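Long-range contacts in protein Amuc_1100 (Akkermansia muciniphila, PDB 6KNY), which is of unknown function but is probably held in the bacterial membrane by a transmembrane helix, its soluble part lying outside the bilayer: residues F80-I85 / D97-L102; I206-E211 / Q264-Q268. One frame throughout, in Å; residues are numbered along the deposited sequence. Where two conformers were deposited one is given.

Contact 1. Residues F80-I85 / D97-L102; sequences FRDSLI and DTSSWL
S100 OG is gripped by two hydrogen bonds: R81 NE donates to it at 2.9 Å, and the hydroxyl donates to the carbonyl D97 O at 2.6 Å. The contact packs a short helical turn, about 97-100, against the long helix 70-91, bridged by R81. Its chain runs extended from CG to NE, CG lying anti to the backbone N (chi1 166°), which carries the guanidinium across to S100, D97 and W101. R81 NH2 forms a salt bridge to D97 OD1 at 3.0 Å, while the carboxylate is turned 75° against the guanidinium plane. The W101 indole makes an offset, nearly parallel stack on one guanidinium face, with I85 CD1 over the centre of the opposite one. Arginine suits this place because its flat cation can stack and bond at its edge at once. A methionine here would probably leave D97 without its cross-helix counter-charge and S100 OG without its donor. The buried L84 CD2 and L102 CD2 meet at 3.8 Å, as suits leucine, joining helix 70-91 to the first residue past the short helix. R81 CD sits over the benzene half of W101, 3.5 Å from the six-membered ring centroid, a CH-pi contact.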
ATOM      1  N   PHE A  80     -10.568  -3.828   6.572  1.00 38.04           N
ATOM      2  CA  PHE A  80      -9.358  -4.312   5.910  1.00 34.50           C
ATOM      3  C   PHE A  80      -8.369  -4.858   6.926  1.00 37.07           C
ATOM      4  O   PHE A  80      -7.744  -5.901   6.703  1.00 37.65           O
ATOM      5  CB  PHE A  80      -8.714  -3.184   5.099  1.00 38.16           C
ATOM      6  CG  PHE A  80      -9.415  -2.889   3.790  1.00 37.57           C
ATOM      7  CD1 PHE A  80     -10.367  -3.766   3.285  1.00 36.54           C
ATOM      8  CD2 PHE A  80      -9.109  -1.746   3.063  1.00 36.87           C
ATOM      9  CE1 PHE A  80     -11.009  -3.501   2.082  1.00 36.31           C
ATOM     10  CE2 PHE A  80      -9.749  -1.479   1.846  1.00 39.64           C
ATOM     11  CZ  PHE A  80     -10.694  -2.355   1.361  1.00 37.92           C
ATOM     12  N   ARG A  81      -8.219  -4.163   8.053  1.00 31.58           N
ATOM     13  CA  ARG A  81      -7.268  -4.597   9.073  1.00 32.96           C
ATOM     14  C   ARG A  81      -7.666  -5.952   9.641  1.00 34.27           C
ATOM     15  O   ARG A  81      -6.836  -6.864   9.759  1.00 30.83           O
ATOM     16  CB  ARG A  81      -7.167  -3.552  10.188  1.00 29.74           C
ATOM     17  CG  ARG A  81      -6.462  -4.079  11.450  1.00 29.99           C
ATOM     18  CD  ARG A  81      -5.969  -2.963  12.336  1.00 31.77           C
ATOM     19  NE  ARG A  81      -5.304  -3.470  13.535  1.00 40.52           N
ATOM     20  CZ  ARG A  81      -5.940  -3.911  14.619  1.00 40.92           C
ATOM     21  NH1 ARG A  81      -7.264  -3.911  14.657  1.00 38.83           N
ATOM     22  NH2 ARG A  81      -5.246  -4.357  15.663  1.00 39.33           N
ATOM     23  N   ASP A  82      -8.944  -6.108   9.972  0.54 36.46           N
ATOM     24  CA  ASP A  82      -9.408  -7.358  10.560  0.54 35.07           C
ATOM     25  C   ASP A  82      -9.279  -8.516   9.578  0.54 34.28           C
ATOM     26  O   ASP A  82      -8.919  -9.631   9.969  0.54 34.22           O
ATOM     27  CB  ASP A  82     -10.842  -7.176  11.045  0.54 37.66           C
ATOM     28  CG  ASP A  82     -10.927  -6.241  12.237  0.54 37.61           C
ATOM     29  OD1 ASP A  82     -10.035  -5.386  12.399  0.54 40.44           O
ATOM     30  OD2 ASP A  82     -11.857  -6.396  13.042  0.54 43.13           O
ATOM     31  N   SER A  83      -9.508  -8.262   8.289  1.00 34.73           N
ATOM     32  CA  SER A  83      -9.317  -9.310   7.286  1.00 33.90           C
ATOM     33  C   SER A  83      -7.843  -9.667   7.137  1.00 34.39           C
ATOM     34  O   SER A  83      -7.491 -10.848   7.025  1.00 35.48           O
ATOM     35  CB  SER A  83      -9.893  -8.879   5.941  1.00 36.53           C
ATOM     36  OG  SER A  83     -11.282  -9.119   5.921  1.00 47.18           O
ATOM     37  N   LEU A  84      -6.965  -8.656   7.137  1.00 37.15           N
ATOM     38  CA  LEU A  84      -5.535  -8.916   6.987  1.00 36.10           C
ATOM     39  C   LEU A  84      -5.010  -9.744   8.155  1.00 30.10           C
ATOM     40  O   LEU A  84      -4.305 -10.739   7.957  1.00 31.66           O
ATOM     41  CB  LEU A  84      -4.769  -7.595   6.873  1.00 37.31           C
ATOM     42  CG  LEU A  84      -3.241  -7.734   6.888  1.00 38.74           C
ATOM     43  CD1 LEU A  84      -2.804  -8.600   5.710  1.00 35.97           C
ATOM     44  CD2 LEU A  84      -2.535  -6.364   6.876  1.00 38.82           C
ATOM     45  N   ILE A  85      -5.349  -9.347   9.376  1.00 30.35           N
ATOM     46  CA  ILE A  85      -4.928 -10.109  10.557  1.00 35.05           C
ATOM     47  C   ILE A  85      -5.391 -11.554  10.452  1.00 32.94           C
ATOM     48  O   ILE A  85      -4.615 -12.491  10.664  1.00 35.77           O
ATOM     49  CB  ILE A  85      -5.464  -9.440  11.832  1.00 36.52           C
ATOM     50  CG1 ILE A  85      -4.736  -8.115  12.074  1.00 35.11           C
ATOM     51  CG2 ILE A  85      -5.365 -10.421  13.029  1.00 37.81           C
ATOM     52  CD1 ILE A  85      -5.377  -7.268  13.146  1.00 35.72           C
ATOM     53  N   ASP A  97       1.165  -5.189  15.372  1.00 43.72           N
ATOM     54  CA  ASP A  97       0.005  -4.324  15.490  1.00 46.75           C
ATOM     55  C   ASP A  97       0.129  -3.139  14.553  1.00 47.89           C
ATOM     56  O   ASP A  97      -0.841  -2.766  13.883  1.00 54.73           O
ATOM     57  CB  ASP A  97      -0.165  -3.847  16.928  1.00 52.43           C
ATOM     58  CG  ASP A  97      -1.521  -3.221  17.161  1.00 48.24           C
ATOM     59  OD1 ASP A  97      -2.503  -3.732  16.588  1.00 48.37           O
ATOM     60  OD2 ASP A  97      -1.605  -2.228  17.901  1.00 54.51           O
ATOM     61  N   THR A  98       1.330  -2.555  14.459  1.00 40.78           N
ATOM     62  CA  THR A  98       1.499  -1.367  13.631  1.00 44.50           C
ATOM     63  C   THR A  98       1.291  -1.692  12.154  1.00 44.99           C
ATOM     64  O   THR A  98       0.510  -1.012  11.478  1.00 51.20           O
ATOM     65  CB  THR A  98       2.865  -0.723  13.864  1.00 50.20           C
ATOM     66  OG1 THR A  98       3.912  -1.667  13.581  1.00 47.95           O
ATOM     67  CG2 THR A  98       2.969  -0.204  15.302  1.00 55.38           C
ATOM     68  N   SER A  99       1.962  -2.743  11.638  1.00 35.33           N
ATOM     69  CA  SER A  99       1.731  -3.179  10.254  1.00 34.44           C
ATOM     70  C   SER A  99       0.251  -3.372   9.946  1.00 31.79           C
ATOM     71  O   SER A  99      -0.218  -3.045   8.836  1.00 28.86           O
ATOM     72  CB  SER A  99       2.456  -4.489   9.964  1.00 35.94           C
ATOM     73  OG  SER A  99       3.825  -4.270   9.753  1.00 43.04           O
ATOM     74  N   SER A 100      -0.498  -3.938  10.899  1.00 27.44           N
ATOM     75  CA  SER A 100      -1.862  -4.351  10.579  1.00 29.54           C
ATOM     76  C   SER A 100      -2.744  -3.155  10.287  1.00 26.76           C
ATOM     77  O   SER A 100      -3.794  -3.322   9.671  1.00 27.00           O
ATOM     78  CB  SER A 100      -2.476  -5.172  11.717  1.00 31.44           C
ATOM     79  OG  SER A 100      -2.632  -4.381  12.889  1.00 30.71           O
ATOM     80  N   TRP A 101      -2.320  -1.953  10.667  1.00 26.81           N
ATOM     81  CA  TRP A 101      -3.093  -0.755  10.384  1.00 27.82           C
ATOM     82  C   TRP A 101      -2.810  -0.170   9.006  1.00 27.88           C
ATOM     83  O   TRP A 101      -3.365   0.884   8.676  1.00 24.75           O
ATOM     84  CB  TRP A 101      -2.834   0.301  11.451  1.00 30.84           C
ATOM     85  CG  TRP A 101      -3.595   0.033  12.700  1.00 37.28           C
ATOM     86  CD1 TRP A 101      -3.106  -0.495  13.870  1.00 35.78           C
ATOM     87  CD2 TRP A 101      -4.994   0.267  12.918  1.00 34.60           C
ATOM     88  NE1 TRP A 101      -4.116  -0.598  14.796  1.00 35.68           N
ATOM     89  CE2 TRP A 101      -5.284  -0.141  14.241  1.00 35.78           C
ATOM     90  CE3 TRP A 101      -6.028   0.775  12.123  1.00 34.46           C
ATOM     91  CZ2 TRP A 101      -6.567  -0.056  14.785  1.00 33.87           C
ATOM     92  CZ3 TRP A 101      -7.305   0.862  12.668  1.00 39.55           C
ATOM     93  CH2 TRP A 101      -7.566   0.443  13.982  1.00 34.38           C
ATOM     94  N   LEU A 102      -1.939  -0.803   8.214  1.00 26.92           N
ATOM     95  CA  LEU A 102      -1.743  -0.483   6.798  1.00 29.34           C
ATOM     96  C   LEU A 102      -1.231   0.940   6.568  1.00 27.68           C
ATOM     97  O   LEU A 102      -1.462   1.513   5.496  1.00 31.08           O
ATOM     98  CB  LEU A 102      -3.042  -0.706   6.010  1.00 32.20           C
ATOM     99  CG  LEU A 102      -3.480  -2.169   5.960  1.00 33.48           C
ATOM    100  CD1 LEU A 102      -4.914  -2.281   5.437  1.00 36.63           C
ATOM    101  CD2 LEU A 102      -2.514  -3.008   5.122  1.00 34.07           C
TER

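Contact 2. Residues I206-E211 / Q264-Q268; sequences IRIRNE and QVFVQ
I208 and V265 lean together obliquely on one face of a two-strand pairing, I208 CG2 approaching V265 CG1 to 3.5 Å. With I208 CG1 anti to the carbonyl carbon (chi1 -52°), CG2 is the branch left to face the neighbouring strand. I206 CD1 meets V267 CG1 at 3.8 Å on the same face, and N210 lies alongside V265. Beta-branched residues favour the extended backbone, and their apolar side chains suit a face covered by helix 183-194, where V265 and V267 rest on V186 and I208 on M190. The other face carries R207, R209, F266 and Q268. There the F266 ring turns its edge to R209 CB, while the arginine, bent at chi2 and chi3, leads away. Beyond the strand end E211 folds back across Q264 and F266, E211 OE2 lying 3.8 Å from F266 CB and the carboxylate 60° from the ring plane. The backbone fixes this pattern: R209 and F266 bond reciprocally, F266 N to R209 O at 2.8 Å, and E211 N bonds to Q264 O. Alternating hydrogen-bonded and non-hydrogen-bonded pairs of this kind are the signature of antiparallel beta-sheet, here joining edge strand 201-210 to strand 265-276.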
ATOM      1  N   ILE A 206      15.379   0.439  -1.937  1.00 23.29           N
ATOM      2  CA  ILE A 206      15.175  -0.862  -1.301  1.00 24.45           C
ATOM      3  C   ILE A 206      16.460  -1.264  -0.584  1.00 25.92           C
ATOM      4  O   ILE A 206      17.560  -0.950  -1.047  1.00 24.71           O
ATOM      5  CB  ILE A 206      14.741  -1.942  -2.314  1.00 24.89           C
ATOM      6  CG1 ILE A 206      14.394  -3.249  -1.568  1.00 25.95           C
ATOM      7  CG2 ILE A 206      15.811  -2.167  -3.404  1.00 24.39           C
ATOM      8  CD1 ILE A 206      13.619  -4.246  -2.419  1.00 26.71           C
ATOM      9  N   ARG A 207      16.316  -1.916   0.574  1.00 26.57           N
ATOM     10  CA  ARG A 207      17.421  -2.578   1.257  1.00 27.95           C
ATOM     11  C   ARG A 207      17.048  -4.042   1.441  1.00 28.38           C
ATOM     12  O   ARG A 207      15.924  -4.359   1.863  1.00 27.39           O
ATOM     13  CB  ARG A 207      17.751  -1.909   2.605  1.00 34.00           C
ATOM     14  CG  ARG A 207      19.087  -2.394   3.252  1.00 44.17           C
ATOM     15  CD  ARG A 207      19.457  -1.659   4.573  1.00 56.98           C
ATOM     16  NE  ARG A 207      19.250  -0.207   4.525  1.00 71.74           N
ATOM     17  CZ  ARG A 207      20.173   0.700   4.851  1.00 77.55           C
ATOM     18  NH1 ARG A 207      19.900   1.999   4.772  1.00 71.68           N
ATOM     19  NH2 ARG A 207      21.375   0.313   5.256  1.00 83.77           N
ATOM     20  N   ILE A 208      17.983  -4.925   1.086  1.00 26.96           N
ATOM     21  CA  ILE A 208      17.854  -6.375   1.225  1.00 30.07           C
ATOM     22  C   ILE A 208      19.050  -6.853   2.042  1.00 32.34           C
ATOM     23  O   ILE A 208      20.199  -6.543   1.701  1.00 33.99           O
ATOM     24  CB  ILE A 208      17.814  -7.072  -0.145  1.00 31.84           C
ATOM     25  CG1 ILE A 208      16.745  -6.424  -1.049  1.00 31.14           C
ATOM     26  CG2 ILE A 208      17.554  -8.568   0.009  1.00 30.45           C
ATOM     27  CD1 ILE A 208      16.782  -6.921  -2.483  1.00 32.40           C
ATOM     28  N   ARG A 209      18.795  -7.604   3.112  1.00 29.60           N
ATOM     29  CA  ARG A 209      19.857  -7.951   4.046  1.00 34.79           C
ATOM     30  C   ARG A 209      19.677  -9.386   4.529  1.00 33.13           C
ATOM     31  O   ARG A 209      18.598  -9.748   5.008  1.00 28.66           O
ATOM     32  CB  ARG A 209      19.851  -6.979   5.234  1.00 42.19           C
ATOM     33  CG  ARG A 209      20.975  -7.188   6.222  1.00 53.64           C
ATOM     34  CD  ARG A 209      21.673  -5.880   6.538  1.00 67.32           C
ATOM     35  NE  ARG A 209      23.125  -6.039   6.625  1.00 83.26           N
ATOM     36  CZ  ARG A 209      23.984  -5.029   6.519  1.00 95.70           C
ATOM     37  NH1 ARG A 209      23.526  -3.805   6.315  1.00 92.90           N
ATOM     38  NH2 ARG A 209      25.291  -5.239   6.607  1.00 99.07           N
ATOM     39  N   ASN A 210      20.714 -10.209   4.365  1.00 34.85           N
ATOM     40  CA  ASN A 210      20.765 -11.484   5.082  1.00 40.04           C
ATOM     41  C   ASN A 210      20.737 -11.237   6.583  1.00 40.05           C
ATOM     42  O   ASN A 210      21.456 -10.376   7.093  1.00 46.46           O
ATOM     43  CB  ASN A 210      22.034 -12.258   4.731  1.00 39.87           C
ATOM     44  CG  ASN A 210      22.031 -12.785   3.328  1.00 42.40           C
ATOM     45  OD1 ASN A 210      20.979 -12.957   2.712  1.00 43.45           O
ATOM     46  ND2 ASN A 210      23.217 -13.070   2.819  1.00 47.78           N
ATOM     47  N   GLU A 211      19.892 -11.974   7.295  1.00 47.62           N
ATOM     48  CA  GLU A 211      20.005 -11.933   8.746  1.00 57.21           C
ATOM     49  C   GLU A 211      21.130 -12.845   9.226  1.00 59.64           C
ATOM     50  O   GLU A 211      21.580 -12.717  10.371  1.00 62.24           O
ATOM     51  CB  GLU A 211      18.652 -12.279   9.384  1.00 59.68           C
ATOM     52  CG  GLU A 211      17.479 -11.603   8.628  1.00 66.01           C
ATOM     53  CD  GLU A 211      16.458 -10.894   9.513  1.00 69.21           C
ATOM     54  OE1 GLU A 211      16.865 -10.147  10.429  1.00 83.14           O
ATOM     55  OE2 GLU A 211      15.243 -11.047   9.262  1.00 64.60           O
ATOM     56  N   GLN A 264      16.830 -16.334   6.798  1.00 48.71           N
ATOM     57  CA  GLN A 264      15.854 -15.264   6.659  1.00 44.88           C
ATOM     58  C   GLN A 264      16.500 -14.080   5.956  1.00 41.96           C
ATOM     59  O   GLN A 264      17.669 -13.761   6.199  1.00 36.02           O
ATOM     60  CB  GLN A 264      15.317 -14.815   8.019  1.00 46.49           C
ATOM     61  CG  GLN A 264      14.371 -15.808   8.712  1.00 49.15           C
ATOM     62  CD  GLN A 264      13.001 -15.911   8.061  1.00 45.14           C
ATOM     63  OE1 GLN A 264      12.738 -16.817   7.273  1.00 50.02           O
ATOM     64  NE2 GLN A 264      12.115 -14.995   8.411  1.00 47.91           N
ATOM     65  N   VAL A 265      15.737 -13.448   5.070  1.00 37.20           N
ATOM     66  CA  VAL A 265      16.159 -12.245   4.364  1.00 34.14           C
ATOM     67  C   VAL A 265      15.221 -11.110   4.761  1.00 32.24           C
ATOM     68  O   VAL A 265      13.995 -11.281   4.761  1.00 33.21           O
ATOM     69  CB  VAL A 265      16.153 -12.474   2.845  1.00 35.35           C
ATOM     70  CG1 VAL A 265      16.482 -11.185   2.105  1.00 35.93           C
ATOM     71  CG2 VAL A 265      17.120 -13.607   2.477  1.00 34.67           C
ATOM     72  N   PHE A 266      15.789  -9.970   5.122  1.00 29.55           N
ATOM     73  CA  PHE A 266      15.010  -8.814   5.546  1.00 32.02           C
ATOM     74  C   PHE A 266      14.977  -7.789   4.420  1.00 32.65           C
ATOM     75  O   PHE A 266      16.023  -7.480   3.834  1.00 30.06           O
ATOM     76  CB  PHE A 266      15.609  -8.225   6.818  1.00 36.12           C
ATOM     77  CG  PHE A 266      15.167  -6.815   7.128  1.00 46.02           C
ATOM     78  CD1 PHE A 266      15.861  -5.716   6.620  1.00 48.43           C
ATOM     79  CD2 PHE A 266      14.076  -6.586   7.958  1.00 46.57           C
ATOM     80  CE1 PHE A 266      15.461  -4.418   6.921  1.00 50.25           C
ATOM     81  CE2 PHE A 266      13.672  -5.293   8.271  1.00 46.28           C
ATOM     82  CZ  PHE A 266      14.363  -4.207   7.755  1.00 49.23           C
ATOM     83  N   VAL A 267      13.792  -7.297   4.125  1.00 31.51           N
ATOM     84  CA  VAL A 267      13.569  -6.310   3.098  1.00 29.74           C
ATOM     85  C   VAL A 267      12.856  -5.094   3.614  1.00 28.66           C
ATOM     86  O   VAL A 267      11.926  -5.188   4.331  1.00 30.34           O
ATOM     87  CB  VAL A 267      12.713  -6.844   1.950  1.00 30.11           C
ATOM     88  CG1 VAL A 267      12.506  -5.796   0.880  1.00 29.48           C
ATOM     89  CG2 VAL A 267      13.329  -8.064   1.345  1.00 33.05           C
ATOM     90  N   GLN A 268      13.325  -3.951   3.186  1.00 29.07           N
ATOM     91  CA  GLN A 268      12.713  -2.698   3.472  1.00 28.52           C
ATOM     92  C   GLN A 268      12.722  -1.912   2.190  1.00 26.40           C
ATOM     93  O   GLN A 268      13.756  -1.638   1.629  1.00 23.07           O
ATOM     94  CB  GLN A 268      13.381  -1.952   4.585  1.00 36.11           C
ATOM     95  CG  GLN A 268      12.487  -0.840   5.051  1.00 52.95           C
ATOM     96  CD  GLN A 268      12.941  -0.187   6.325  1.00 60.70           C
ATOM     97  OE1 GLN A 268      12.570  -0.598   7.424  1.00 67.84           O
ATOM     98  NE2 GLN A 268      13.742   0.848   6.187  1.00 61.37           N
TER

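Contact 1 comes first along the chain and is complete before contact 2 begins. Their centres lie 22 Å apart and their nearest atoms about 10 Å, so they do not touch. Contact 1 belongs to the helical side, where helix 70-91 meets the turn 97-100 that follows strand 94-95, an edge strand of the five-stranded mixed sheet. Contact 2 pairs the other edge strand, 201-210, with strand 265-276; strands 141-146 and 170-181 lie between it and strand 94-95. The connection between strands 201-210 and 265-276 is not modelled over residues 213-261. The two contacts thus probably fix different parts of the fold, a helix packing beside one edge strand and a strand pairing at the other.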